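Local coordinates for protein phosphoenolpyruvate--glycerone phosphotransferase (Enterococcus faecalis, PDB 3B48) that probably serves as the phosphoryl donor subunit (DhaM) of a dihydroxyacetone kinase complex, relaying phosphoryl groups that start from phosphoenolpyruvate towards dihydroxyacetone through a histidine phosphorelay, at residues F67-D72 with Y95-A100. Numbering follows the deposited sequence.
Sequences FLIFAD and YHLVDA
Parallel strands 67-71 and 95-97, neighbours in the central sheet, pair Phe-67 with Tyr-95, Leu-68 with His-96 and Ile-69 with Leu-97. His-96 N gives its hydrogen to Phe-67 O (2.8 Å), and Ile-69 N returns a nearly straight bond to His-96 O (2.8 Å). The ladder runs on past the second strand, where Val-98 N bonds to Ile-69 O (3.0 Å). Beyond that the two segments diverge and a water bridges them: it accepts from Ala-71 N and lies within hydrogen-bonding distance of both Val-98 O and Ala-100 O.

On the face with Ile-69, the side chains of Ile-69 and Tyr-95 cross at about a right angle. CG of Tyr-95, anti to the backbone N (chi1 -174°), starts the ring off on the side where it meets Ile-69 CD1, which sits over one ring face in a CH-pi contact, 3.7 Å from the Tyr-95 centroid and displaced toward the rim. Tyr-95 OH is hydrogen-bonded to Ser-80 O of helix 75-84, which packs on this face. The contact belongs to a parallel sheet of four strands, order 2-1-3-4, in the alpha/beta fold of mannose-type EIIA domains; strand 95-97 is outermost within the chain, and strand 6-11 flanks 67-71 on its other side.

On the opposite face CD2 of Leu-68 meets CD2 of His-96 at 3.4 Å, while His-96 NE2 is hydrogen-bonded to Glu-66 OE1. Farther along, Val-98 lies against the Phe-70 ring, its CG2 over one face and 3.7 Å from Phe-70 CZ. Helices 102-113 and 119-127 pack here, through Ser-109 on Phe-70 and Leu-123 on Val-98. Lys-132 NZ of the second subunit is hydrogen-bonded to Ala-71 O.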
loop_
_atom_site.group_PDB
_atom_site.type_symbol
_atom_site.label_atom_id
_atom_site.label_comp_id
_atom_site.label_asym_id
_atom_site.label_seq_id
_atom_site.Cartn_x
_atom_site.Cartn_y
_atom_site.Cartn_z
ATOM N N PHE B 67 2.656 -17.648 -8.979
ATOM C CA PHE B 67 1.978 -16.343 -9.075
ATOM C C PHE B 67 1.452 -15.902 -7.727
ATOM O O PHE B 67 0.553 -16.552 -7.159
ATOM C CB PHE B 67 0.833 -16.367 -10.090
ATOM C CG PHE B 67 1.251 -16.790 -11.482
ATOM C CD1 PHE B 67 1.794 -15.856 -12.379
ATOM C CD2 PHE B 67 1.073 -18.113 -11.902
ATOM C CE1 PHE B 67 2.176 -16.231 -13.654
ATOM C CE2 PHE B 67 1.450 -18.514 -13.169
ATOM C CZ PHE B 67 1.999 -17.584 -14.061
ATOM N N LEU B 68 2.017 -14.792 -7.245
ATOM C CA LEU B 68 1.667 -14.165 -5.950
ATOM C C LEU B 68 0.744 -12.971 -6.118
ATOM O O LEU B 68 1.106 -11.973 -6.768
ATOM C CB LEU B 68 2.933 -13.725 -5.199
ATOM C CG LEU B 68 4.166 -14.637 -5.225
ATOM C CD1 LEU B 68 5.110 -14.267 -4.086
ATOM C CD2 LEU B 68 3.865 -16.151 -5.218
ATOM N N ILE B 69 -0.458 -13.089 -5.563
ATOM C CA ILE B 69 -1.515 -12.071 -5.749
ATOM C C ILE B 69 -1.715 -11.182 -4.514
ATOM O O ILE B 69 -2.061 -11.684 -3.451
ATOM C CB ILE B 69 -2.884 -12.706 -6.232
ATOM C CG1 ILE B 69 -2.841 -13.046 -7.727
ATOM C CG2 ILE B 69 -4.020 -11.734 -6.082
ATOM C CD1 ILE B 69 -2.099 -14.289 -8.081
ATOM N N PHE B 70 -1.442 -9.883 -4.669
ATOM C CA PHE B 70 -1.706 -8.875 -3.653
ATOM C C PHE B 70 -2.862 -7.932 -4.077
ATOM O O PHE B 70 -2.945 -7.518 -5.233
ATOM C CB PHE B 70 -0.456 -8.040 -3.348
ATOM C CG PHE B 70 0.744 -8.852 -3.000
ATOM C CD1 PHE B 70 1.216 -8.891 -1.692
ATOM C CD2 PHE B 70 1.404 -9.603 -3.969
ATOM C CE1 PHE B 70 2.319 -9.659 -1.367
ATOM C CE2 PHE B 70 2.531 -10.353 -3.637
ATOM C CZ PHE B 70 2.975 -10.390 -2.344
ATOM N N ALA B 71 -3.751 -7.627 -3.137
ATOM C CA ALA B 71 -4.829 -6.651 -3.351
ATOM C C ALA B 71 -4.869 -5.695 -2.167
ATOM O O ALA B 71 -4.359 -6.001 -1.079
ATOM C CB ALA B 71 -6.185 -7.341 -3.547
ATOM N N ASP B 72 -5.431 -4.516 -2.368
ATOM C CA ASP B 72 -5.639 -3.648 -1.217
ATOM C C ASP B 72 -7.017 -3.876 -0.596
ATOM O O ASP B 72 -7.125 -4.354 0.528
ATOM C CB ASP B 72 -5.393 -2.183 -1.544
ATOM C CG ASP B 72 -6.058 -1.715 -2.872
ATOM O OD1 ASP B 72 -6.996 -2.370 -3.414
ATOM O OD2 ASP B 72 -5.626 -0.632 -3.349
ATOM N N TYR B 95 -1.146 -20.616 -7.878
ATOM C CA TYR B 95 -1.778 -19.316 -7.589
ATOM C C TYR B 95 -1.886 -19.087 -6.085
ATOM O O TYR B 95 -2.534 -19.872 -5.355
ATOM C CB TYR B 95 -3.156 -19.287 -8.224
ATOM C CG TYR B 95 -3.954 -17.983 -8.182
ATOM C CD1 TYR B 95 -4.086 -17.218 -9.342
ATOM C CD2 TYR B 95 -4.665 -17.567 -7.029
ATOM C CE1 TYR B 95 -4.847 -16.064 -9.359
ATOM C CE2 TYR B 95 -5.446 -16.391 -7.052
ATOM C CZ TYR B 95 -5.518 -15.663 -8.241
ATOM O OH TYR B 95 -6.244 -14.533 -8.377
ATOM N N HIS B 96 -1.251 -18.012 -5.619
ATOM C CA HIS B 96 -1.135 -17.756 -4.173
ATOM C C HIS B 96 -1.678 -16.385 -3.793
ATOM O O HIS B 96 -1.061 -15.345 -4.103
ATOM C CB HIS B 96 0.320 -17.879 -3.660
ATOM C CG HIS B 96 1.124 -18.990 -4.287
ATOM N ND1 HIS B 96 1.185 -20.260 -3.761
ATOM C CD2 HIS B 96 1.933 -18.997 -5.375
ATOM C CE1 HIS B 96 1.981 -21.009 -4.507
ATOM N NE2 HIS B 96 2.445 -20.265 -5.496
ATOM N N LEU B 97 -2.815 -16.393 -3.104
ATOM C CA LEU B 97 -3.409 -15.203 -2.524
ATOM C C LEU B 97 -2.626 -14.853 -1.274
ATOM O O LEU B 97 -2.640 -15.603 -0.284
ATOM C CB LEU B 97 -4.866 -15.465 -2.125
ATOM C CG LEU B 97 -5.882 -15.697 -3.232
ATOM C CD1 LEU B 97 -7.181 -16.249 -2.644
ATOM C CD2 LEU B 97 -6.126 -14.430 -4.046
ATOM N N VAL B 98 -1.948 -13.713 -1.296
ATOM C CA VAL B 98 -1.042 -13.428 -0.201
ATOM C C VAL B 98 -1.753 -12.541 0.782
ATOM O O VAL B 98 -2.089 -11.397 0.476
ATOM C CB VAL B 98 0.304 -12.795 -0.644
ATOM C CG1 VAL B 98 1.366 -12.956 0.466
ATOM C CG2 VAL B 98 0.805 -13.411 -1.933
ATOM N N ASP B 99 -2.012 -13.087 1.967
ATOM C CA ASP B 99 -2.680 -12.320 3.009
ATOM C C ASP B 99 -1.698 -11.325 3.609
ATOM O O ASP B 99 -1.105 -11.558 4.661
ATOM C CB ASP B 99 -3.259 -13.235 4.074
ATOM C CG ASP B 99 -4.428 -12.604 4.783
ATOM O OD1 ASP B 99 -4.429 -11.365 4.925
ATOM O OD2 ASP B 99 -5.348 -13.331 5.192
ATOM N N ALA B 100 -1.551 -10.195 2.920
ATOM C CA ALA B 100 -0.523 -9.201 3.235
ATOM C C ALA B 100 -0.933 -7.850 2.666
ATOM O O ALA B 100 -1.650 -7.806 1.664
ATOM C CB ALA B 100 0.846 -9.638 2.649
HETATM O O HOH W 1 -2.675 -8.872 -0.743
#